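Local coordinates for putative mannose-6-phosphate isomerase YvyI (Bacillus subtilis, PDB 1QWR), which probably catalyses the interconversion of D-mannose 6-phosphate and D-fructose 6-phosphate, with one zinc ion bound per subunit, at residues Ile33-Glu36 / Ser37-Glu40; Asp104-Ala107 / Gly108-Glu112; Thr234-Lys238 / Gly239-Lys243. One frame throughout, in Å; residues are numbered along the deposited sequence.

Contact 1: residues Ile33-Glu36 / Ser37-Glu40. With ACT (acetate ion), chain F.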
loop_
_atom_site.group_PDB
_atom_site.type_symbol
_atom_site.label_atom_id
_atom_site.label_comp_id
_atom_site.label_asym_id
_atom_site.label_seq_id
_atom_site.Cartn_x
_atom_site.Cartn_y
_atom_site.Cartn_z
ATOM N N ILE A 33 1.260 17.672 7.094
ATOM C CA ILE A 33 1.544 16.521 7.927
ATOM C C ILE A 33 1.656 16.868 9.414
ATOM O O ILE A 33 1.982 17.997 9.770
ATOM C CB ILE A 33 2.815 15.814 7.432
ATOM C CG1 ILE A 33 4.008 16.773 7.461
ATOM C CG2 ILE A 33 2.598 15.317 5.984
ATOM C CD1 ILE A 33 5.283 16.184 6.791
ATOM N N PRO A 34 1.422 15.878 10.296
ATOM C CA PRO A 34 1.460 15.993 11.762
ATOM C C PRO A 34 2.804 16.309 12.383
ATOM O O PRO A 34 2.862 16.967 13.427
ATOM C CB PRO A 34 0.947 14.629 12.240
ATOM C CG PRO A 34 0.294 14.024 10.993
ATOM C CD PRO A 34 1.192 14.474 9.914
ATOM N N SER A 35 3.877 15.803 11.784
ATOM C CA SER A 35 5.211 16.054 12.309
ATOM C C SER A 35 6.238 16.073 11.193
ATOM O O SER A 35 5.911 15.818 10.025
ATOM C CB SER A 35 5.587 14.999 13.365
ATOM O OG SER A 35 6.223 13.868 12.803
ATOM N N GLU A 36 7.476 16.405 11.540
ATOM C CA GLU A 36 8.541 16.427 10.544
ATOM C C GLU A 36 9.111 15.015 10.370
ATOM O O GLU A 36 10.094 14.814 9.653
ATOM C CB GLU A 36 9.634 17.423 10.948
ATOM C CG GLU A 36 9.075 18.811 11.222
ATOM C CD GLU A 36 8.353 19.408 10.022
ATOM O OE1 GLU A 36 9.034 19.815 9.061
ATOM O OE2 GLU A 36 7.100 19.464 10.033
ATOM N N SER A 37 8.484 14.043 11.036
ATOM C CA SER A 37 8.869 12.633 10.914
ATOM C C SER A 37 7.599 11.859 10.589
ATOM O O SER A 37 7.155 11.038 11.373
ATOM C CB SER A 37 9.458 12.084 12.222
ATOM O OG SER A 37 10.795 12.508 12.390
ATOM N N THR A 38 6.998 12.148 9.436
ATOM C CA THR A 38 5.765 11.464 9.042
ATOM C C THR A 38 6.143 10.370 8.040
ATOM O O THR A 38 6.624 10.656 6.950
ATOM C CB THR A 38 4.768 12.477 8.413
ATOM O OG1 THR A 38 4.406 13.456 9.409
ATOM C CG2 THR A 38 3.493 11.766 7.914
ATOM N N GLY A 39 5.938 9.113 8.425
ATOM C CA GLY A 39 6.294 8.026 7.541
ATOM C C GLY A 39 5.176 7.484 6.680
ATOM O O GLY A 39 5.433 7.000 5.575
ATOM N N GLU A 40 3.936 7.570 7.148
ATOM C CA GLU A 40 2.853 6.987 6.353
ATOM C C GLU A 40 1.638 7.869 6.114
ATOM O O GLU A 40 1.213 8.626 6.984
ATOM C CB GLU A 40 2.362 5.678 7.002
ATOM C CG GLU A 40 3.478 4.716 7.475
ATOM C CD GLU A 40 2.970 3.320 7.885
ATOM O OE1 GLU A 40 1.763 3.157 8.171
ATOM O OE2 GLU A 40 3.801 2.374 7.934
HETATM C C ACT F . 2.329 21.883 7.167
HETATM O O ACT F . 1.167 22.350 7.005
HETATM O OXT ACT F . 2.574 20.663 7.401
HETATM C CH3 ACT F . 3.499 22.793 6.817
#
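Thr38 packs back against Ile33, Pro34 and Ser35 of the loop before it, and tracing its side chain outward identifies each contact. CB lies 4.0 Å from Ile33 CB, at the start of a small apolar patch. One branch, CG2, runs on to Pro34 CD at 4.1 Å, where the two side chains cross at nearly a right angle. The other branch, OG1, stands anti to the carbonyl carbon (chi1 -63°). That rotation swings the hydroxyl back over the loop, and OG1 donates to Ser35 O at 2.9 Å. The donor approaches from above the carbonyl plane, 42° out of it. The same hydroxyl oxygen is packed against carbon, with Pro34 CD 3.4 Å from Thr38 OG1.

Ser35 is gripped from its side chain too: Ser37 N donates to Ser35 OG over 2.9 Å with a fairly straight N-H path (154°), which defines an ST turn. Glu36, within the turn, forms a salt bridge with Arg26. Ile33 N donates to OXT of an acetate ion at 3.3 Å, and Arg26 also binds this ion. Phe15 and Leu25 pack against Thr38, joining this bend to strand 9-17 and helix 24-29.

Replacing Thr38 by a valine would probably leave Ser35 O without its hydroxyl donor and cost the bend that tie to the strand's first residue. Each bond pairs a side-chain hydroxyl with a backbone group, and both fall within one bend. The chemistry is consistent with the bend being held partly by its own residues, with the hydroxyl of the buried Thr38 satisfied locally.

Contact 2: residues Asp104-Ala107 / Gly108-Glu112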
loop_
_atom_site.group_PDB
_atom_site.type_symbol
_atom_site.label_atom_id
_atom_site.label_comp_id
_atom_site.label_asym_id
_atom_site.label_seq_id
_atom_site.Cartn_x
_atom_site.Cartn_y
_atom_site.Cartn_z
ATOM N N ASP A 104 -3.936 -14.657 6.940
ATOM C CA ASP A 104 -5.259 -14.507 7.546
ATOM C C ASP A 104 -5.511 -15.452 8.729
ATOM O O ASP A 104 -6.138 -15.082 9.739
ATOM C CB ASP A 104 -6.368 -14.740 6.506
ATOM C CG ASP A 104 -6.451 -13.645 5.459
ATOM O OD1 ASP A 104 -5.864 -12.552 5.661
ATOM O OD2 ASP A 104 -7.136 -13.875 4.425
ATOM N N TYR A 105 -5.053 -16.689 8.602
ATOM C CA TYR A 105 -5.263 -17.649 9.687
ATOM C C TYR A 105 -4.535 -17.250 10.964
ATOM O O TYR A 105 -5.138 -17.168 12.042
ATOM C CB TYR A 105 -4.786 -19.041 9.271
ATOM C CG TYR A 105 -4.845 -20.023 10.418
ATOM C CD1 TYR A 105 -6.075 -20.501 10.890
ATOM C CD2 TYR A 105 -3.679 -20.433 11.059
ATOM C CE1 TYR A 105 -6.135 -21.370 11.985
ATOM C CE2 TYR A 105 -3.722 -21.298 12.154
ATOM C CZ TYR A 105 -4.956 -21.759 12.609
ATOM O OH TYR A 105 -4.997 -22.600 13.696
ATOM N N TYR A 106 -3.239 -17.009 10.852
ATOM C CA TYR A 106 -2.466 -16.662 12.034
ATOM C C TYR A 106 -2.902 -15.346 12.645
ATOM O O TYR A 106 -2.956 -15.219 13.869
ATOM C CB TYR A 106 -0.979 -16.591 11.722
ATOM C CG TYR A 106 -0.126 -16.635 12.977
ATOM C CD1 TYR A 106 0.282 -17.861 13.519
ATOM C CD2 TYR A 106 0.256 -15.458 13.629
ATOM C CE1 TYR A 106 1.058 -17.919 14.691
ATOM C CE2 TYR A 106 1.040 -15.502 14.811
ATOM C CZ TYR A 106 1.433 -16.739 15.332
ATOM O OH TYR A 106 2.182 -16.807 16.493
ATOM N N ALA A 107 -3.202 -14.369 11.788
ATOM C CA ALA A 107 -3.639 -13.056 12.258
ATOM C C ALA A 107 -4.962 -13.172 12.988
ATOM O O ALA A 107 -5.150 -12.588 14.055
ATOM C CB ALA A 107 -3.787 -12.084 11.073
ATOM N N GLY A 108 -5.887 -13.921 12.399
ATOM C CA GLY A 108 -7.195 -14.090 13.005
ATOM C C GLY A 108 -7.083 -14.813 14.334
ATOM O O GLY A 108 -7.722 -14.428 15.300
ATOM N N GLU A 109 -6.251 -15.848 14.384
ATOM C CA GLU A 109 -6.058 -16.619 15.612
ATOM C C GLU A 109 -5.317 -15.881 16.718
ATOM O O GLU A 109 -5.665 -16.007 17.903
ATOM C CB GLU A 109 -5.293 -17.919 15.302
ATOM C CG GLU A 109 -6.121 -18.936 14.529
ATOM C CD GLU A 109 -7.376 -19.319 15.284
ATOM O OE1 GLU A 109 -7.246 -19.902 16.375
ATOM O OE2 GLU A 109 -8.488 -19.034 14.795
ATOM N N ASN A 110 -4.301 -15.111 16.348
ATOM C CA ASN A 110 -3.482 -14.422 17.339
ATOM C C ASN A 110 -3.679 -12.924 17.483
ATOM O O ASN A 110 -3.174 -12.335 18.444
ATOM C CB ASN A 110 -2.010 -14.708 17.051
ATOM C CG ASN A 110 -1.692 -16.182 17.120
ATOM O OD1 ASN A 110 -1.312 -16.699 18.174
ATOM N ND2 ASN A 110 -1.871 -16.878 15.997
ATOM N N GLU A 111 -4.396 -12.307 16.548
ATOM C CA GLU A 111 -4.618 -10.863 16.607
ATOM C C GLU A 111 -6.100 -10.526 16.600
ATOM O O GLU A 111 -6.534 -9.554 15.979
ATOM C CB GLU A 111 -3.914 -10.136 15.435
ATOM C CG GLU A 111 -2.392 -10.363 15.317
ATOM C CD GLU A 111 -1.637 -10.172 16.626
ATOM O OE1 GLU A 111 -1.919 -9.202 17.360
ATOM O OE2 GLU A 111 -0.742 -10.995 16.922
ATOM N N GLU A 112 -6.881 -11.365 17.269
ATOM C CA GLU A 112 -8.317 -11.141 17.414
ATOM C C GLU A 112 -9.126 -10.785 16.158
ATOM O O GLU A 112 -9.837 -9.770 16.111
ATOM C CB GLU A 112 -8.521 -10.086 18.500
ATOM C CG GLU A 112 -8.028 -10.583 19.861
ATOM C CD GLU A 112 -8.895 -11.721 20.392
ATOM O OE1 GLU A 112 -10.005 -11.417 20.868
ATOM O OE2 GLU A 112 -8.485 -12.909 20.327
HETATM O O HOH W 1 -8.114 -17.240 12.165
#
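Tyr106 and Asn110, one helical turn apart, lie with ring and side-chain amide nearly parallel: their planes differ by 20°. ND2 is suspended 3.1 Å above the plane of the Tyr106 ring, over its centre, so this is a stacked amide rather than one aiming an N-H into the ring. The N-H instead goes to Tyr106 O, 2.9 Å from Asn110 ND2, along a nearly straight path (166°) in the carbonyl plane and on a lone pair. Asn110 N also donates to Tyr106 O, at 2.8 Å. Two donors thus grip one carbonyl, while the ND2 bond and the stack together hold the amide's rotation. Tyr106 CG stands anti to its own backbone N (chi1 -163°), which puts the ring face under the amide.

Tyr105 repeats the spacing with different chemistry. Glu109 CG makes a CH-pi contact over the face of its ring, 3.8 Å from the centroid, and the carboxylate beyond is almost parallel to that ring. A water donates to Tyr105 O at 3.0 Å and to Glu109 OE2, bridging backbone and acid.

Lys216 and Asn219 of helix 214-220 touch the Tyr106 side chain, and Lys216 forms a salt bridge with Glu111. The i to i+4 spacing is that of one alpha-helical turn, here in short helix 104-110, which ends as Glu111 leaves helical phi/psi and which closely follows the zinc ligand His101.

Contact 3: residues Thr234-Lys238 / Gly239-Lys243. With SO4 (sulfate ion), chain D.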
loop_
_atom_site.group_PDB
_atom_site.type_symbol
_atom_site.label_atom_id
_atom_site.label_comp_id
_atom_site.label_asym_id
_atom_site.label_seq_id
_atom_site.Cartn_x
_atom_site.Cartn_y
_atom_site.Cartn_z
ATOM N N THR A 234 1.943 -5.246 -20.273
ATOM C CA THR A 234 1.678 -3.839 -20.567
ATOM C C THR A 234 0.888 -3.728 -21.856
ATOM O O THR A 234 1.154 -4.456 -22.813
ATOM C CB THR A 234 2.965 -3.043 -20.757
ATOM O OG1 THR A 234 3.723 -3.067 -19.544
ATOM C CG2 THR A 234 2.647 -1.598 -21.165
ATOM N N GLU A 235 -0.108 -2.852 -21.884
ATOM C CA GLU A 235 -0.838 -2.678 -23.120
ATOM C C GLU A 235 -1.146 -1.211 -23.268
ATOM O O GLU A 235 -1.235 -0.488 -22.270
ATOM C CB GLU A 235 -2.102 -3.526 -23.145
ATOM C CG GLU A 235 -3.238 -3.077 -22.271
ATOM C CD GLU A 235 -4.450 -3.960 -22.473
ATOM O OE1 GLU A 235 -4.332 -5.174 -22.224
ATOM O OE2 GLU A 235 -5.511 -3.455 -22.887
ATOM N N SER A 236 -1.266 -0.749 -24.505
ATOM C CA SER A 236 -1.537 0.659 -24.724
ATOM C C SER A 236 -2.683 0.905 -25.664
ATOM O O SER A 236 -2.885 0.161 -26.627
ATOM C CB SER A 236 -0.306 1.380 -25.289
ATOM O OG SER A 236 0.754 1.436 -24.354
ATOM N N ARG A 237 -3.441 1.961 -25.390
ATOM C CA ARG A 237 -4.521 2.362 -26.274
ATOM C C ARG A 237 -4.405 3.870 -26.386
ATOM O O ARG A 237 -3.427 4.456 -25.912
ATOM C CB ARG A 237 -5.899 1.943 -25.742
ATOM C CG ARG A 237 -6.385 2.626 -24.483
ATOM C CD ARG A 237 -7.885 2.371 -24.341
ATOM N NE ARG A 237 -8.433 2.790 -23.054
ATOM C CZ ARG A 237 -8.248 2.133 -21.914
ATOM N NH1 ARG A 237 -7.524 1.023 -21.901
ATOM N NH2 ARG A 237 -8.797 2.577 -20.790
ATOM N N LYS A 238 -5.386 4.515 -27.000
ATOM C CA LYS A 238 -5.308 5.960 -27.162
ATOM C C LYS A 238 -5.192 6.648 -25.807
ATOM O O LYS A 238 -5.963 6.355 -24.889
ATOM C CB LYS A 238 -6.540 6.503 -27.872
ATOM C CG LYS A 238 -6.458 7.990 -28.123
ATOM C CD LYS A 238 -7.731 8.539 -28.746
ATOM C CE LYS A 238 -8.836 8.605 -27.727
ATOM N NZ LYS A 238 -9.951 9.447 -28.218
ATOM N N GLY A 239 -4.212 7.539 -25.694
ATOM C CA GLY A 239 -3.998 8.301 -24.473
ATOM C C GLY A 239 -3.515 7.573 -23.223
ATOM O O GLY A 239 -3.275 8.222 -22.211
ATOM N N ILE A 240 -3.314 6.260 -23.280
ATOM C CA ILE A 240 -2.894 5.549 -22.059
ATOM C C ILE A 240 -2.124 4.242 -22.229
ATOM O O ILE A 240 -2.376 3.467 -23.154
ATOM C CB ILE A 240 -4.149 5.266 -21.160
ATOM C CG1 ILE A 240 -3.750 4.595 -19.840
ATOM C CG2 ILE A 240 -5.162 4.401 -21.936
ATOM C CD1 ILE A 240 -4.958 4.419 -18.859
ATOM N N THR A 241 -1.148 4.030 -21.347
ATOM C CA THR A 241 -0.411 2.772 -21.317
ATOM C C THR A 241 -0.749 2.172 -19.946
ATOM O O THR A 241 -0.634 2.859 -18.940
ATOM C CB THR A 241 1.091 2.998 -21.427
ATOM O OG1 THR A 241 1.403 3.354 -22.781
ATOM C CG2 THR A 241 1.854 1.747 -21.051
ATOM N N ILE A 242 -1.183 0.915 -19.913
ATOM C CA ILE A 242 -1.540 0.266 -18.652
ATOM C C ILE A 242 -0.592 -0.870 -18.352
ATOM O O ILE A 242 -0.431 -1.776 -19.178
ATOM C CB ILE A 242 -2.974 -0.320 -18.698
ATOM C CG1 ILE A 242 -3.960 0.808 -18.994
ATOM C CG2 ILE A 242 -3.315 -1.025 -17.367
ATOM C CD1 ILE A 242 -5.387 0.347 -19.248
ATOM N N LYS A 243 0.060 -0.813 -17.199
ATOM C CA LYS A 243 0.936 -1.916 -16.810
ATOM C C LYS A 243 0.181 -2.668 -15.734
ATOM O O LYS A 243 -0.366 -2.037 -14.801
ATOM C CB LYS A 243 2.258 -1.400 -16.245
ATOM C CG LYS A 243 3.262 -2.507 -15.923
ATOM C CD LYS A 243 4.648 -1.875 -15.870
ATOM C CE LYS A 243 5.777 -2.882 -15.651
ATOM N NZ LYS A 243 7.094 -2.135 -15.748
HETATM S S SO4 D . -9.842 1.002 -18.116
HETATM O O1 SO4 D . -10.048 -0.180 -17.255
HETATM O O2 SO4 D . -8.441 1.006 -18.600
HETATM O O3 SO4 D . -10.779 0.978 -19.260
HETATM O O4 SO4 D . -10.102 2.212 -17.318
#
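A two-residue beta hairpin joins strands 233-237 and 240-247, and a type II turn from Arg237 to Ile240 reverses the chain. Gly239 sits at the third turn position with positive phi (68°), a conformation that favours glycine. Around the turn Arg237 and Ile240 form a hydrogen-bonded antiparallel pair: Arg237 N donates to Ile240 O at 2.9 Å. The return bond, Ile240 N to Arg237 O, is longer at 3.2 Å. Glu235 and Ile242 pair in the same manner further along the ladder, with Ile242 N 2.7 Å from Glu235 O.

Between these rungs lies the non-hydrogen-bonded pair Ser236 and Thr241. Their hydroxyls bond across the strands, Ser236 OG to Thr241 OG1 at 2.6 Å, and either could be the donor. On this face Thr234 CG2 presses against Thr241 CG2 at 3.4 Å, tighter than usual for two methyl carbons.

The other face carries Arg237, Ile240 and Ile242. Arg237 was modelled in two conformers, so its details are provisional. In the conformer described here, CG sits between the backbone N and the carbonyl carbon (chi1 67°) and the chain is then extended to NE, which runs it beside Ile240, whose CG2 lies over the guanidinium face. At the guanidinium edge, Arg237 NH2 donates to O2 of a sulfate at 2.7 Å, almost straight (171°), with a weak second bond from NH1. NH2 also bonds Glu263 O. The sulfate, probably from the crystallisation liquor, is also bound by Ala265 N.

Ile240 packs against Trp256 and Ile258 of strand 252-259 and against Ala262 and Met264 of strand 261-264. Backbone bonds from Gly239, Thr241 and Lys243 to Asn259, Asp257 and Lys255 then add the hairpin to strand 252-259.

In the fold
From the N terminus, the chain meets the three contacts in series: each closes before the next opens, so none nests or crosses. Contact 1 shapes the bend leading from the loop after helix 24-29 into strand 38-44, beside strand 9-17. Contact 2 follows in the same catalytic domain, within helix 104-110 and beside helix 214-220; its centre is 29 Å from that of contact 1. Much later, contact 3 reverses the chain between strands 233-237 and 240-247, the latter part of the cupin domain, and the hairpin is joined to strand 252-259. Contacts 2 and 3, with centres 40 Å apart, lie on opposite sides of the chain's centre. None touches another.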